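Long-range contact in cellulose biosynthesis protein BcsG (Salmonella typhimurium LT2, PDB 5OLT), which is required for cellulose biosynthesis, its extramembrane domain being a zinc-binding member of the alkaline phosphatase family: residues 142-150 with 166-174. Sequence-based numbering, arbitrary orientation. Where two conformers were deposited one is given.
Sequences TQHLMMDHN and MQSELMNQS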
loop_
_atom_site.group_PDB
_atom_site.type_symbol
_atom_site.label_atom_id
_atom_site.label_comp_id
_atom_site.label_asym_id
_atom_site.label_seq_id
_atom_site.Cartn_x
_atom_site.Cartn_y
_atom_site.Cartn_z
ATOM N N THR A 142 9.850 0.343 17.489
ATOM C CA THR A 142 8.815 -0.394 18.197
ATOM C C THR A 142 7.696 -0.705 17.191
ATOM O O THR A 142 7.291 0.184 16.448
ATOM C CB THR A 142 8.302 0.490 19.342
ATOM O OG1 THR A 142 9.387 0.713 20.254
ATOM C CG2 THR A 142 7.174 -0.165 20.128
ATOM N N GLN A 143 7.188 -1.923 17.187
ATOM C CA GLN A 143 6.153 -2.348 16.249
ATOM C C GLN A 143 4.785 -2.288 16.892
ATOM O O GLN A 143 4.599 -2.679 18.042
ATOM C CB GLN A 143 6.480 -3.786 15.818
ATOM C CG GLN A 143 5.597 -4.386 14.743
ATOM C CD GLN A 143 6.059 -5.805 14.439
ATOM O OE1 GLN A 143 5.500 -6.796 14.960
ATOM N NE2 GLN A 143 7.110 -5.912 13.650
ATOM N N HIS A 144 3.809 -1.744 16.159
ATOM C CA HIS A 144 2.436 -1.662 16.650
ATOM C C HIS A 144 1.498 -2.140 15.561
ATOM O O HIS A 144 1.727 -1.883 14.370
ATOM C CB HIS A 144 2.021 -0.234 17.059
ATOM C CG HIS A 144 2.816 0.348 18.194
ATOM N ND1 HIS A 144 2.690 -0.097 19.489
ATOM C CD2 HIS A 144 3.669 1.401 18.240
ATOM C CE1 HIS A 144 3.469 0.622 20.279
ATOM N NE2 HIS A 144 4.086 1.530 19.544
ATOM N N LEU A 145 0.435 -2.793 15.994
ATOM C CA LEU A 145 -0.648 -3.215 15.114
ATOM C C LEU A 145 -1.914 -2.586 15.651
ATOM O O LEU A 145 -2.238 -2.749 16.811
ATOM C CB LEU A 145 -0.739 -4.731 15.171
ATOM C CG LEU A 145 -1.908 -5.362 14.428
ATOM C CD1 LEU A 145 -1.821 -5.051 12.926
ATOM C CD2 LEU A 145 -1.906 -6.868 14.696
ATOM N N MET A 146 -2.638 -1.924 14.750
ATOM C CA MET A 146 -3.814 -1.177 15.082
ATOM C C MET A 146 -4.863 -1.482 14.041
ATOM O O MET A 146 -4.530 -1.592 12.837
ATOM C CB MET A 146 -3.427 0.306 15.015
ATOM C CG MET A 146 -4.430 1.250 15.592
ATOM S SD MET A 146 -3.590 2.794 16.019
ATOM C CE MET A 146 -3.469 3.634 14.462
ATOM N N MET A 147 -6.130 -1.581 14.461
ATOM C CA MET A 147 -7.216 -1.746 13.474
ATOM C C MET A 147 -8.428 -0.971 13.936
ATOM O O MET A 147 -8.581 -0.693 15.150
ATOM C CB MET A 147 -7.601 -3.227 13.285
ATOM C CG MET A 147 -6.464 -4.089 12.769
ATOM S SD MET A 147 -6.979 -5.731 12.255
ATOM C CE MET A 147 -5.363 -6.421 11.840
ATOM N N ASP A 148 -9.316 -0.641 12.996
ATOM C CA ASP A 148 -10.605 -0.079 13.392
ATOM C C ASP A 148 -11.682 -1.173 13.452
ATOM O O ASP A 148 -12.869 -0.884 13.461
ATOM C CB ASP A 148 -11.004 1.113 12.521
ATOM C CG ASP A 148 -11.231 0.751 11.083
ATOM O OD1 ASP A 148 -11.292 -0.436 10.741
ATOM O OD2 ASP A 148 -11.359 1.713 10.250
ATOM N N HIS A 149 -11.245 -2.434 13.530
ATOM C CA HIS A 149 -12.156 -3.564 13.583
ATOM C C HIS A 149 -11.435 -4.708 14.272
ATOM O O HIS A 149 -10.250 -4.603 14.581
ATOM C CB HIS A 149 -12.594 -3.939 12.149
ATOM C CG HIS A 149 -11.481 -4.434 11.275
ATOM N ND1 HIS A 149 -10.549 -3.633 10.642
ATOM C CD2 HIS A 149 -11.164 -5.710 10.948
ATOM C CE1 HIS A 149 -9.714 -4.406 9.952
ATOM N NE2 HIS A 149 -10.076 -5.670 10.120
ATOM N N ASN A 150 -12.139 -5.814 14.529
ATOM C CA ASN A 150 -11.505 -6.857 15.334
ATOM C C ASN A 150 -10.709 -7.867 14.520
ATOM O O ASN A 150 -10.074 -8.752 15.112
ATOM C CB ASN A 150 -12.532 -7.544 16.255
ATOM C CG ASN A 150 -13.604 -8.310 15.480
ATOM O OD1 ASN A 150 -13.399 -8.699 14.328
ATOM N ND2 ASN A 150 -14.747 -8.567 16.126
ATOM N N MET A 166 3.415 -10.218 11.505
ATOM C CA MET A 166 3.206 -9.159 12.475
ATOM C C MET A 166 2.742 -9.784 13.809
ATOM O O MET A 166 1.552 -9.979 14.031
ATOM C CB MET A 166 2.213 -8.169 11.850
ATOM C CG MET A 166 1.450 -7.256 12.793
ATOM S SD MET A 166 2.470 -5.838 13.158
ATOM C CE MET A 166 2.716 -5.243 11.493
ATOM N N GLN A 167 3.700 -10.135 14.662
ATOM C CA GLN A 167 3.429 -10.825 15.936
ATOM C C GLN A 167 3.382 -9.784 17.075
ATOM O O GLN A 167 4.252 -9.740 17.933
ATOM C CB GLN A 167 4.465 -11.961 16.163
ATOM C CG GLN A 167 4.105 -12.972 17.264
ATOM C CD GLN A 167 2.723 -13.585 17.086
ATOM O OE1 GLN A 167 2.513 -14.434 16.223
ATOM N NE2 GLN A 167 1.774 -13.154 17.911
ATOM N N SER A 168 2.377 -8.912 17.022
ATOM C CA SER A 168 2.134 -7.858 18.016
ATOM C C SER A 168 0.681 -7.940 18.393
ATOM O O SER A 168 -0.151 -8.306 17.580
ATOM C CB SER A 168 2.390 -6.447 17.474
ATOM O OG SER A 168 3.690 -6.288 16.992
ATOM N N GLU A 169 0.373 -7.583 19.632
ATOM C CA GLU A 169 -1.013 -7.608 20.088
ATOM C C GLU A 169 -1.710 -6.454 19.406
ATOM O O GLU A 169 -1.099 -5.440 19.102
ATOM C CB GLU A 169 -1.119 -7.479 21.619
ATOM C CG GLU A 169 -0.604 -8.704 22.385
ATOM C CD GLU A 169 -1.439 -9.966 22.157
ATOM O OE1 GLU A 169 -2.579 -10.024 22.669
ATOM O OE2 GLU A 169 -0.953 -10.902 21.472
ATOM N N LEU A 170 -2.983 -6.647 19.124
ATOM C CA LEU A 170 -3.805 -5.587 18.607
ATOM C C LEU A 170 -3.905 -4.472 19.664
ATOM O O LEU A 170 -4.213 -4.763 20.843
ATOM C CB LEU A 170 -5.152 -6.196 18.263
ATOM C CG LEU A 170 -6.195 -5.346 17.614
ATOM C CD1 LEU A 170 -5.644 -4.808 16.275
ATOM C CD2 LEU A 170 -7.438 -6.205 17.366
ATOM N N MET A 171 -3.677 -3.210 19.260
ATOM C CA MET A 171 -3.767 -2.099 20.208
ATOM C C MET A 171 -5.160 -2.041 20.825
ATOM O O MET A 171 -6.160 -2.414 20.195
ATOM C CB MET A 171 -3.394 -0.770 19.560
ATOM C CG MET A 171 -1.905 -0.661 19.280
ATOM S SD MET A 171 -1.356 0.935 18.649
ATOM C CE MET A 171 -2.121 2.077 19.815
ATOM N N ASN A 172 -5.199 -1.626 22.087
ATOM C CA ASN A 172 -6.438 -1.556 22.849
ATOM C C ASN A 172 -7.550 -0.816 22.077
ATOM O O ASN A 172 -7.350 0.316 21.639
ATOM C CB ASN A 172 -6.165 -0.836 24.169
ATOM C CG ASN A 172 -7.416 -0.677 25.024
ATOM O OD1 ASN A 172 -8.292 -1.545 25.036
ATOM N ND2 ASN A 172 -7.495 0.441 25.757
ATOM N N GLN A 173 -8.698 -1.467 21.969
ATOM C CA GLN A 173 -9.885 -0.913 21.337
ATOM C C GLN A 173 -11.004 -0.576 22.337
ATOM O O GLN A 173 -12.054 -0.079 21.936
ATOM C CB GLN A 173 -10.397 -1.911 20.300
ATOM C CG GLN A 173 -9.425 -2.054 19.123
ATOM C CD GLN A 173 -9.856 -3.107 18.134
ATOM O OE1 GLN A 173 -10.441 -4.128 18.501
ATOM N NE2 GLN A 173 -9.506 -2.900 16.876
ATOM N N SER A 174 -10.791 -0.858 23.630
ATOM C CA SER A 174 -11.825 -0.571 24.646
ATOM C C SER A 174 -12.127 0.912 24.675
ATOM O O SER A 174 -11.201 1.737 24.622
ATOM C CB SER A 174 -11.360 -0.974 26.057
ATOM O OG SER A 174 -11.019 -2.337 26.107
HETATM O O HOH W 1 6.607 -9.526 14.689
HETATM O O HOH W 2 0.609 -3.591 18.820
HETATM O O HOH W 3 -6.388 -1.471 17.411
#
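Gln173 reaches across to residues 142-150 with its amide nitrogen, which ties together the carbonyls of the last strand residue and of the loop just beyond it. NE2 lies 3.0 Å from Met147 O and 3.0 Å from His149 O; both oxygens sit close to the amide plane of Gln173, whereas the nitrogen stands above the plane of each carbonyl. Both N-H groups are used, which fixes the rotation of the amide; the bond to His149 O is the straighter, with an N-H...O angle of 168°.

Residues 168-173, without regular structure, run alongside strand 142-147, an outermost strand of the central mixed sheet, which pairs on its other side with strand 210-216. Met171 N donates to Leu145 O, while one water links Leu145 N to Glu169 O and another links Met147 N to Met171 O, so a single direct backbone bond is flanked by two water-mediated links.

From the same backbone, the Met171 side chain can be followed outward: CB and then CG pass Leu145 O, CG at 3.3 Å; SD settles between His144 CB and Met146 SD, 3.9 Å from the latter, and lies obliquely to the His144 ring; CE, folded back by chi3 of 49°, stays near Met146 SD.

On the other side of the strand, Leu145 sets both methyls against Met166 CG, CD2 at 3.9 Å, and Leu170 CD1 packs 3.7 Å from Met147 CG, the two side chains crossing at about a right angle. Helix 156-162 closes over this apolar layer through Leu157. At the far end Ser168 OG donates a hydrogen bond to Gln143 OE1 (2.8 Å), on a lone pair in the carbonyl plane, and a water accepts from Gln167 N and probably donates to the same oxygen.

Polar links thus hold an irregular segment along the sheet edge, while methionines and leucines pack on both faces of the strand.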